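The same site in two structures of thermophilic dibenzothiophene desulfurization enzyme C from Paenibacillus sp., which probably oxidises dibenzothiophene with reduced FMN and molecular oxygen, first to the 5-oxide and then to the 5,5-dioxide: PDB 5XDD (chain A, 1.90 Å), residues L351-T356 and D381-T386, and PDB 5XDC (chain B, 1.58 Å), residues L351-T356 and D381-T386. Structure 2 is superposed on structure 1 by the backbone atoms of these residues (RMSD 0.06 Å); each is numbered along its deposited sequence.

Structure 1 (5XDD); sequences LVIELT and DARTHT.
Ile353 CD1 lies over the centre of one face of the Arg383 guanidinium, 3.9 Å above its plane. The two side chains cross at about a right angle. Ile353 CD1 also meets Thr386 OG1 tip to tip at 3.6 Å. Beside it, Val352 CG2 packs on Ala382 CB at 3.6 Å. The Arg383 chain bends at chi2 and chi3, which folds Arg383 NH2 back to Thr386 OG1 at 2.9 Å. This oxygen lies 32° out of the guanidinium plane. Thr386 OG1 in turn donates to Ala382 O, 2.7 Å away. Arg383 NH1 also forms a salt bridge to Glu361 of a second subunit. The contact joins helix 331-358 to the end of helix 376-385, with 147° between the directions of the two helix segments, in the buried C-terminal helical part of an acyl-CoA dehydrogenase-like fold. Further along the segment, His385 ND1 is hydrogen-bonded to Tyr259, and its ring meets those of His89 and Phe255. Bound FMN lies about 8 Å from the Thr386 side chain.

Structure 2 (5XDC); sequences LVIELT and DARTHT. With IND (indole), chain C.
The Arg383 guanidinium carries Ile353 CD1 over the centre of one face, 3.7 Å above its plane, and the two side chains cross at about a right angle. Ile353 CD1 also meets Thr386 OG1 tip to tip at 3.6 Å. Val352 CG2 packs on Ala382 CB at 3.6 Å. With Arg383 bent at chi2 and chi3, Arg383 NH2 reaches Thr386 OG1 at 2.9 Å, and this oxygen lies 31° out of the guanidinium plane. Thr386 OG1 donates to Ala382 O at 2.7 Å. Arg383 NH1 forms a salt bridge to Glu361 of a second subunit. His385 ND1 is hydrogen-bonded to Tyr259, and the ring meets those of His89 and Phe255. Indole sits beside this histidine, with His385 CD2 3.7 Å from indole C8. Thr384 touches it too, through Thr384 O at 3.6 Å from indole C7 and through its methyl CG2. Both residues belong to the indole pocket, which Trp202, Met207 and His388 help to line.

Structure 1 against structure 2
The CA atoms that can be compared coincide within the error, and the side chains of Val352(A), Ile353(A), Arg383(A), Thr384(A) and Thr386(A) keep the places of their counterparts. The hydrogen bonds from Arg383(A) NH2 to Thr386(A) OG1 and from Thr386(A) OG1 to Ala382(A) O are also found in structure 2. The main difference is the bound group. Indole is present here in structure 2 alone, where it touches Thr384(B) and His385(B). In structure 1, FMN occupies this place instead, wholly or in part, so the site is filled in both. Thr384(B) meets indole with its side chain in the same place as that of Thr384(A). His385(A) against His385(B) is the side chain that shifts. It stays within the same rotamer, with chi1 -161° in His385(A) and -164° in His385(B). Small turns and the move of CB, 0.5 Å apart between His385(A) and His385(B) after superposition, together take the ring out of the places of CD2 and NE2 of His385(A). The shift may be an answer to indole, though two crystals can differ in other ways. In its shifted place, His385(B) CD2 is the atom that meets indole C8, at 3.7 Å.

Structure 1 (5XDD)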
loop_
_atom_site.group_PDB
_atom_site.type_symbol
_atom_site.label_atom_id
_atom_site.label_comp_id
_atom_site.label_asym_id
_atom_site.label_seq_id
_atom_site.Cartn_x
_atom_site.Cartn_y
_atom_site.Cartn_z
ATOM N N LEU A 351 8.559 6.967 1.153
ATOM C CA LEU A 351 9.231 6.689 -0.095
ATOM C C LEU A 351 10.549 5.955 0.128
ATOM O O LEU A 351 10.801 4.919 -0.498
ATOM C CB LEU A 351 9.464 7.994 -0.864
ATOM C CG LEU A 351 10.258 7.817 -2.139
ATOM C CD1 LEU A 351 9.526 6.874 -3.121
ATOM C CD2 LEU A 351 10.536 9.181 -2.767
ATOM N N VAL A 352 11.427 6.494 0.978
ATOM C CA VAL A 352 12.752 5.895 1.125
ATOM C C VAL A 352 12.653 4.511 1.766
ATOM O O VAL A 352 13.387 3.589 1.389
ATOM C CB VAL A 352 13.700 6.832 1.905
ATOM C CG1 VAL A 352 13.321 6.893 3.380
ATOM C CG2 VAL A 352 15.140 6.394 1.700
ATOM N N ILE A 353 11.730 4.318 2.705
ATOM C CA ILE A 353 11.651 3.010 3.360
ATOM C C ILE A 353 11.172 1.946 2.382
ATOM O O ILE A 353 11.714 0.830 2.346
ATOM C CB ILE A 353 10.765 3.080 4.626
ATOM C CG1 ILE A 353 11.439 3.967 5.666
ATOM C CG2 ILE A 353 10.525 1.713 5.213
ATOM C CD1 ILE A 353 12.875 3.535 6.069
ATOM N N GLU A 354 10.203 2.277 1.531
ATOM C CA GLU A 354 9.718 1.285 0.569
ATOM C C GLU A 354 10.750 0.999 -0.513
ATOM O O GLU A 354 11.016 -0.161 -0.854
ATOM C CB GLU A 354 8.441 1.765 -0.116
ATOM C CG GLU A 354 7.258 1.975 0.794
ATOM C CD GLU A 354 6.003 2.417 0.030
ATOM O OE1 GLU A 354 4.892 2.387 0.609
ATOM O OE2 GLU A 354 6.131 2.795 -1.155
ATOM N N LEU A 355 11.268 2.061 -1.119
ATOM C CA LEU A 355 12.203 1.967 -2.231
ATOM C C LEU A 355 13.450 1.155 -1.878
ATOM O O LEU A 355 13.886 0.291 -2.652
ATOM C CB LEU A 355 12.576 3.397 -2.623
ATOM C CG LEU A 355 13.552 3.743 -3.703
ATOM C CD1 LEU A 355 13.196 5.154 -4.140
ATOM C CD2 LEU A 355 14.949 3.683 -3.168
ATOM N N THR A 356 14.075 1.452 -0.735
ATOM C CA THR A 356 15.356 0.813 -0.441
ATOM C C THR A 356 15.192 -0.692 -0.156
ATOM O O THR A 356 16.167 -1.459 -0.259
ATOM C CB THR A 356 16.070 1.524 0.728
ATOM O OG1 THR A 356 15.268 1.476 1.919
ATOM C CG2 THR A 356 16.401 2.992 0.395
ATOM N N ASP A 381 20.551 2.782 6.544
ATOM C CA ASP A 381 20.668 4.195 6.873
ATOM C C ASP A 381 19.296 4.840 7.029
ATOM O O ASP A 381 19.022 5.527 8.018
ATOM C CB ASP A 381 21.462 4.902 5.775
ATOM C CG ASP A 381 22.948 4.530 5.759
ATOM O OD1 ASP A 381 23.496 4.096 6.795
ATOM O OD2 ASP A 381 23.579 4.701 4.695
ATOM N N ALA A 382 18.431 4.628 6.043
ATOM C CA ALA A 382 17.082 5.175 6.067
ATOM C C ALA A 382 16.271 4.609 7.217
ATOM O O ALA A 382 15.561 5.347 7.908
ATOM C CB ALA A 382 16.402 4.882 4.724
ATOM N N ARG A 383 16.333 3.290 7.424
ATOM C CA ARG A 383 15.525 2.683 8.482
ATOM C C ARG A 383 15.936 3.201 9.855
ATOM O O ARG A 383 15.087 3.418 10.721
ATOM C CB ARG A 383 15.639 1.154 8.423
ATOM C CG ARG A 383 14.830 0.409 9.498
ATOM C CD ARG A 383 13.317 0.586 9.380
ATOM N NE ARG A 383 12.815 1.923 9.696
ATOM C CZ ARG A 383 11.539 2.295 9.579
ATOM N NH1 ARG A 383 10.611 1.426 9.198
ATOM N NH2 ARG A 383 11.193 3.541 9.834
ATOM N N THR A 384 17.231 3.425 10.062
ATOM C CA THR A 384 17.711 3.997 11.324
ATOM C C THR A 384 17.238 5.439 11.504
ATOM O O THR A 384 16.637 5.780 12.526
ATOM C CB THR A 384 19.242 3.928 11.393
ATOM O OG1 THR A 384 19.662 2.563 11.353
ATOM C CG2 THR A 384 19.767 4.511 12.678
ATOM N N HIS A 385 17.528 6.312 10.535
ATOM C CA HIS A 385 17.291 7.741 10.742
ATOM C C HIS A 385 15.803 8.106 10.756
ATOM O O HIS A 385 15.385 8.988 11.520
ATOM C CB HIS A 385 18.015 8.556 9.674
ATOM C CG HIS A 385 18.193 9.978 10.063
ATOM N ND1 HIS A 385 17.133 10.860 10.190
ATOM C CD2 HIS A 385 19.303 10.663 10.417
ATOM C CE1 HIS A 385 17.592 12.029 10.606
ATOM N NE2 HIS A 385 18.905 11.935 10.745
ATOM N N THR A 386 14.977 7.451 9.935
ATOM C CA THR A 386 13.552 7.806 9.921
ATOM C C THR A 386 12.882 7.607 11.279
ATOM O O THR A 386 11.744 8.052 11.460
ATOM C CB THR A 386 12.794 6.985 8.862
ATOM O OG1 THR A 386 13.093 5.595 9.056
ATOM C CG2 THR A 386 13.151 7.438 7.417
#

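Structure 2 (5XDC)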
loop_
_atom_site.group_PDB
_atom_site.type_symbol
_atom_site.label_atom_id
_atom_site.label_comp_id
_atom_site.label_asym_id
_atom_site.label_seq_id
_atom_site.Cartn_x
_atom_site.Cartn_y
_atom_site.Cartn_z
ATOM N N LEU B 351 8.564 6.939 1.130
ATOM C CA LEU B 351 9.234 6.641 -0.130
ATOM C C LEU B 351 10.551 5.912 0.107
ATOM O O LEU B 351 10.808 4.858 -0.486
ATOM C CB LEU B 351 9.473 7.934 -0.926
ATOM C CG LEU B 351 10.304 7.721 -2.187
ATOM C CD1 LEU B 351 9.606 6.739 -3.111
ATOM C CD2 LEU B 351 10.575 9.059 -2.880
ATOM N N VAL B 352 11.408 6.456 0.971
ATOM C CA VAL B 352 12.743 5.880 1.093
ATOM C C VAL B 352 12.672 4.499 1.731
ATOM O O VAL B 352 13.429 3.601 1.355
ATOM C CB VAL B 352 13.699 6.824 1.853
ATOM C CG1 VAL B 352 13.381 6.915 3.337
ATOM C CG2 VAL B 352 15.140 6.359 1.648
ATOM N N ILE B 353 11.753 4.295 2.680
ATOM C CA ILE B 353 11.671 2.999 3.350
ATOM C C ILE B 353 11.155 1.927 2.385
ATOM O O ILE B 353 11.654 0.795 2.378
ATOM C CB ILE B 353 10.801 3.107 4.620
ATOM C CG1 ILE B 353 11.484 3.981 5.689
ATOM C CG2 ILE B 353 10.474 1.729 5.206
ATOM C CD1 ILE B 353 12.854 3.491 6.150
ATOM N N GLU B 354 10.177 2.271 1.537
ATOM C CA GLU B 354 9.660 1.316 0.551
ATOM C C GLU B 354 10.701 1.018 -0.518
ATOM O O GLU B 354 10.962 -0.142 -0.846
ATOM C CB GLU B 354 8.386 1.866 -0.107
ATOM C CG GLU B 354 7.211 1.948 0.813
ATOM C CD GLU B 354 5.954 2.476 0.127
ATOM O OE1 GLU B 354 6.015 2.798 -1.080
ATOM O OE2 GLU B 354 4.903 2.569 0.803
ATOM N N LEU B 355 11.314 2.067 -1.065
ATOM C CA LEU B 355 12.202 1.949 -2.213
ATOM C C LEU B 355 13.465 1.155 -1.884
ATOM O O LEU B 355 13.900 0.301 -2.671
ATOM C CB LEU B 355 12.529 3.370 -2.671
ATOM C CG LEU B 355 13.529 3.741 -3.735
ATOM C CD1 LEU B 355 13.195 5.191 -4.157
ATOM C CD2 LEU B 355 14.951 3.634 -3.209
ATOM N N THR B 356 14.072 1.419 -0.732
ATOM C CA THR B 356 15.346 0.783 -0.430
ATOM C C THR B 356 15.192 -0.711 -0.204
ATOM O O THR B 356 16.174 -1.450 -0.351
ATOM C CB THR B 356 16.011 1.440 0.786
ATOM O OG1 THR B 356 15.128 1.428 1.910
ATOM C CG2 THR B 356 16.411 2.872 0.459
ATOM N N ASP B 381 20.534 2.768 6.505
ATOM C CA ASP B 381 20.677 4.180 6.848
ATOM C C ASP B 381 19.319 4.839 7.008
ATOM O O ASP B 381 19.047 5.509 8.011
ATOM C CB ASP B 381 21.491 4.884 5.773
ATOM C CG ASP B 381 22.956 4.495 5.792
ATOM O OD1 ASP B 381 23.451 4.036 6.849
ATOM O OD2 ASP B 381 23.617 4.658 4.745
ATOM N N ALA B 382 18.441 4.639 6.027
ATOM C CA ALA B 382 17.117 5.233 6.085
ATOM C C ALA B 382 16.304 4.653 7.226
ATOM O O ALA B 382 15.636 5.400 7.950
ATOM C CB ALA B 382 16.396 5.021 4.758
ATOM N N ARG B 383 16.321 3.326 7.390
ATOM C CA ARG B 383 15.509 2.710 8.438
ATOM C C ARG B 383 15.922 3.215 9.815
ATOM O O ARG B 383 15.078 3.385 10.705
ATOM C CB ARG B 383 15.621 1.179 8.370
ATOM C CG ARG B 383 14.843 0.403 9.435
ATOM C CD ARG B 383 13.342 0.519 9.272
ATOM N NE ARG B 383 12.860 1.858 9.594
ATOM C CZ ARG B 383 11.604 2.257 9.467
ATOM N NH1 ARG B 383 10.664 1.411 9.076
ATOM N NH2 ARG B 383 11.276 3.522 9.731
ATOM N N THR B 384 17.222 3.465 10.009
ATOM C CA THR B 384 17.710 3.998 11.279
ATOM C C THR B 384 17.218 5.425 11.509
ATOM O O THR B 384 16.566 5.716 12.517
ATOM C CB THR B 384 19.244 3.932 11.311
ATOM O OG1 THR B 384 19.681 2.566 11.231
ATOM C CG2 THR B 384 19.812 4.523 12.598
ATOM N N HIS B 385 17.529 6.346 10.595
ATOM C CA HIS B 385 17.278 7.732 10.949
ATOM C C HIS B 385 15.807 8.121 10.866
ATOM O O HIS B 385 15.387 9.032 11.589
ATOM C CB HIS B 385 18.091 8.696 10.100
ATOM C CG HIS B 385 18.124 10.051 10.715
ATOM N ND1 HIS B 385 17.246 11.043 10.342
ATOM C CD2 HIS B 385 18.808 10.531 11.784
ATOM C CE1 HIS B 385 17.442 12.106 11.104
ATOM N NE2 HIS B 385 18.381 11.822 11.990
ATOM N N THR B 386 15.003 7.471 10.014
ATOM C CA THR B 386 13.588 7.816 9.941
ATOM C C THR B 386 12.875 7.621 11.278
ATOM O O THR B 386 11.760 8.128 11.455
ATOM C CB THR B 386 12.857 6.984 8.865
ATOM O OG1 THR B 386 13.130 5.587 9.053
ATOM C CG2 THR B 386 13.230 7.405 7.456
HETATM N N1 IND C . 21.023 8.125 13.885
HETATM C C2 IND C . 21.930 9.067 14.122
HETATM C C3 IND C . 21.327 9.834 14.947
HETATM C C4 IND C . 19.162 10.127 16.153
HETATM C C5 IND C . 17.916 9.510 16.291
HETATM C C6 IND C . 17.621 8.323 15.589
HETATM C C7 IND C . 18.575 7.754 14.750
HETATM C C8 IND C . 19.811 8.354 14.610
HETATM C C9 IND C . 20.102 9.568 15.324
#